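Local coordinates for protein pseudoaglycone deacetylase Dbv21 (Actinoplanes teichomyceticus, PDB 3DFI) that probably removes the acetyl group from a glycopeptide-antibiotic pseudoaglycone in A40926 biosynthesis, as a zinc-binding hydrolase of the PIG-L deacetylase family, at residues 206-211 against 258-263. Sequence-based numbering, arbitrary orientation.
Sequences PELSFV and NETTWP
Residues 207-210 and 258-263 run antiparallel as neighbouring strands, with E207-T261 and S209-E259 as hydrogen-bonded pairs and L208-T260 and F210-N258 as non-hydrogen-bonded pairs. They form the antiparallel margin of the mixed, otherwise parallel sheet of this PIG-L deacetylase, where strand 201-210 is outermost and strand 258-266 joins it to strand 179-182. The bond from E207 N to T261 O is 2.8 Å long and nearly linear. In the second hydrogen-bonded pair, the bond from E259 N to S209 O is longer, 3.2 Å, with the donor tilted 27° from the carbonyl plane. A water on the face carrying E207, S209, E259 and T261 donates to two carbonyls, spanning 2.7 Å to E207 O and 3.0 Å to E259 O, and it also hydrogen-bonds T261 OG1. That hydroxyl sits between its own backbone N and carbonyl carbon (chi1 67°), where it meets both the water and R180 NE. On the same face the carboxylate of E259 forms a salt bridge with K219 and hydrogen bonds to A26 and S27; S27 also binds the hydroxyl of S209, so helix 19-33 is tied to both strands. The zinc ligand D19 lies on that helix, about 11 Å from E259 between side chains. L208, F210, N258 and T260 occupy the other face. There N258 CB rests over one face of the F210 ring in a CH-pi contact, 4.2 Å from its centroid, while L208 lies alongside both N258 and T260, with its CD1 reaching the T260 hydroxyl. T260 CG2 stands 4.0 Å above the plane of the W262 ring, offset toward the rim. P206 crosses this indole obliquely, placing its CB 3.3 Å from W262 NE1.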
loop_
_atom_site.group_PDB
_atom_site.type_symbol
_atom_site.label_atom_id
_atom_site.label_comp_id
_atom_site.label_asym_id
_atom_site.label_seq_id
_atom_site.Cartn_x
_atom_site.Cartn_y
_atom_site.Cartn_z
ATOM N N PRO A 206 10.603 -6.177 -14.170
ATOM C CA PRO A 206 9.216 -6.034 -13.713
ATOM C C PRO A 206 8.367 -7.239 -14.108
ATOM O O PRO A 206 8.614 -7.841 -15.149
ATOM C CB PRO A 206 8.718 -4.780 -14.457
ATOM C CG PRO A 206 9.615 -4.676 -15.692
ATOM C CD PRO A 206 10.956 -5.191 -15.216
ATOM N N GLU A 207 7.383 -7.598 -13.281
ATOM C CA GLU A 207 6.473 -8.686 -13.648
ATOM C C GLU A 207 5.025 -8.285 -13.506
ATOM O O GLU A 207 4.620 -7.734 -12.488
ATOM C CB GLU A 207 6.748 -9.966 -12.837
ATOM C CG GLU A 207 6.383 -11.277 -13.604
ATOM C CD GLU A 207 7.589 -12.047 -14.135
ATOM O OE1 GLU A 207 8.425 -12.482 -13.313
ATOM O OE2 GLU A 207 7.701 -12.243 -15.376
ATOM N N LEU A 208 4.256 -8.577 -14.541
ATOM C CA LEU A 208 2.826 -8.339 -14.543
ATOM C C LEU A 208 2.086 -9.507 -13.899
ATOM O O LEU A 208 2.211 -10.648 -14.336
ATOM C CB LEU A 208 2.337 -8.123 -15.980
ATOM C CG LEU A 208 2.379 -6.738 -16.658
ATOM C CD1 LEU A 208 3.368 -5.738 -16.050
ATOM C CD2 LEU A 208 2.650 -6.909 -18.141
ATOM N N SER A 209 1.320 -9.211 -12.860
ATOM C CA SER A 209 0.451 -10.198 -12.241
ATOM C C SER A 209 -0.959 -10.029 -12.809
ATOM O O SER A 209 -1.636 -9.019 -12.574
ATOM C CB SER A 209 0.520 -10.103 -10.701
ATOM O OG SER A 209 -0.770 -10.236 -10.085
ATOM N N PHE A 210 -1.373 -11.009 -13.606
ATOM C CA PHE A 210 -2.682 -11.011 -14.242
ATOM C C PHE A 210 -3.732 -11.592 -13.324
ATOM O O PHE A 210 -3.452 -12.525 -12.559
ATOM C CB PHE A 210 -2.630 -11.802 -15.547
ATOM C CG PHE A 210 -1.877 -11.106 -16.630
ATOM C CD1 PHE A 210 -0.521 -11.355 -16.825
ATOM C CD2 PHE A 210 -2.518 -10.184 -17.454
ATOM C CE1 PHE A 210 0.184 -10.699 -17.835
ATOM C CE2 PHE A 210 -1.821 -9.523 -18.460
ATOM C CZ PHE A 210 -0.463 -9.785 -18.645
ATOM N N VAL A 211 -4.933 -11.025 -13.396
ATOM C CA VAL A 211 -6.046 -11.444 -12.553
ATOM C C VAL A 211 -7.291 -11.671 -13.418
ATOM O O VAL A 211 -7.357 -11.208 -14.562
ATOM C CB VAL A 211 -6.345 -10.417 -11.401
ATOM C CG1 VAL A 211 -5.075 -10.112 -10.568
ATOM C CG2 VAL A 211 -6.970 -9.128 -11.943
ATOM N N ASN A 258 -4.235 -6.232 -14.664
ATOM C CA ASN A 258 -2.929 -6.589 -14.168
ATOM C C ASN A 258 -2.299 -5.464 -13.344
ATOM O O ASN A 258 -2.651 -4.276 -13.476
ATOM C CB ASN A 258 -2.012 -7.013 -15.333
ATOM C CG ASN A 258 -1.790 -5.907 -16.337
ATOM O OD1 ASN A 258 -2.503 -5.807 -17.343
ATOM N ND2 ASN A 258 -0.821 -5.054 -16.066
ATOM N N GLU A 259 -1.371 -5.869 -12.488
ATOM C CA GLU A 259 -0.624 -5.000 -11.598
ATOM C C GLU A 259 0.881 -5.402 -11.685
ATOM O O GLU A 259 1.219 -6.585 -11.864
ATOM C CB GLU A 259 -1.179 -5.142 -10.172
ATOM C CG GLU A 259 -2.698 -4.775 -10.051
ATOM C CD GLU A 259 -3.338 -5.157 -8.716
ATOM O OE1 GLU A 259 -2.942 -6.191 -8.108
ATOM O OE2 GLU A 259 -4.247 -4.419 -8.265
ATOM N N THR A 260 1.768 -4.413 -11.584
ATOM C CA THR A 260 3.219 -4.614 -11.740
ATOM C C THR A 260 3.927 -4.660 -10.394
ATOM O O THR A 260 3.668 -3.829 -9.505
ATOM C CB THR A 260 3.835 -3.466 -12.564
ATOM O OG1 THR A 260 3.203 -3.414 -13.838
ATOM C CG2 THR A 260 5.325 -3.639 -12.758
ATOM N N THR A 261 4.830 -5.623 -10.248
ATOM C CA THR A 261 5.734 -5.666 -9.091
ATOM C C THR A 261 7.135 -5.989 -9.569
ATOM O O THR A 261 7.291 -6.474 -10.689
ATOM C CB THR A 261 5.312 -6.708 -8.028
ATOM O OG1 THR A 261 5.449 -8.034 -8.553
ATOM C CG2 THR A 261 3.880 -6.479 -7.540
ATOM N N TRP A 262 8.145 -5.736 -8.714
ATOM C CA TRP A 262 9.534 -6.080 -9.028
ATOM C C TRP A 262 10.177 -6.862 -7.885
ATOM O O TRP A 262 9.924 -6.555 -6.704
ATOM C CB TRP A 262 10.413 -4.841 -9.236
ATOM C CG TRP A 262 10.076 -3.885 -10.307
ATOM C CD1 TRP A 262 10.683 -3.769 -11.532
ATOM C CD2 TRP A 262 9.082 -2.840 -10.249
ATOM N NE1 TRP A 262 10.121 -2.735 -12.229
ATOM C CE2 TRP A 262 9.147 -2.142 -11.465
ATOM C CE3 TRP A 262 8.164 -2.424 -9.273
ATOM C CZ2 TRP A 262 8.303 -1.059 -11.756
ATOM C CZ3 TRP A 262 7.330 -1.351 -9.554
ATOM C CH2 TRP A 262 7.400 -0.682 -10.796
ATOM N N PRO A 263 11.049 -7.837 -8.222
ATOM C CA PRO A 263 11.883 -8.412 -7.172
ATOM C C PRO A 263 13.082 -7.487 -6.931
ATOM O O PRO A 263 13.328 -6.575 -7.720
ATOM C CB PRO A 263 12.354 -9.744 -7.778
ATOM C CG PRO A 263 12.397 -9.498 -9.242
ATOM C CD PRO A 263 11.354 -8.428 -9.549
HETATM O O HOH W 1 3.115 -8.403 -10.351
#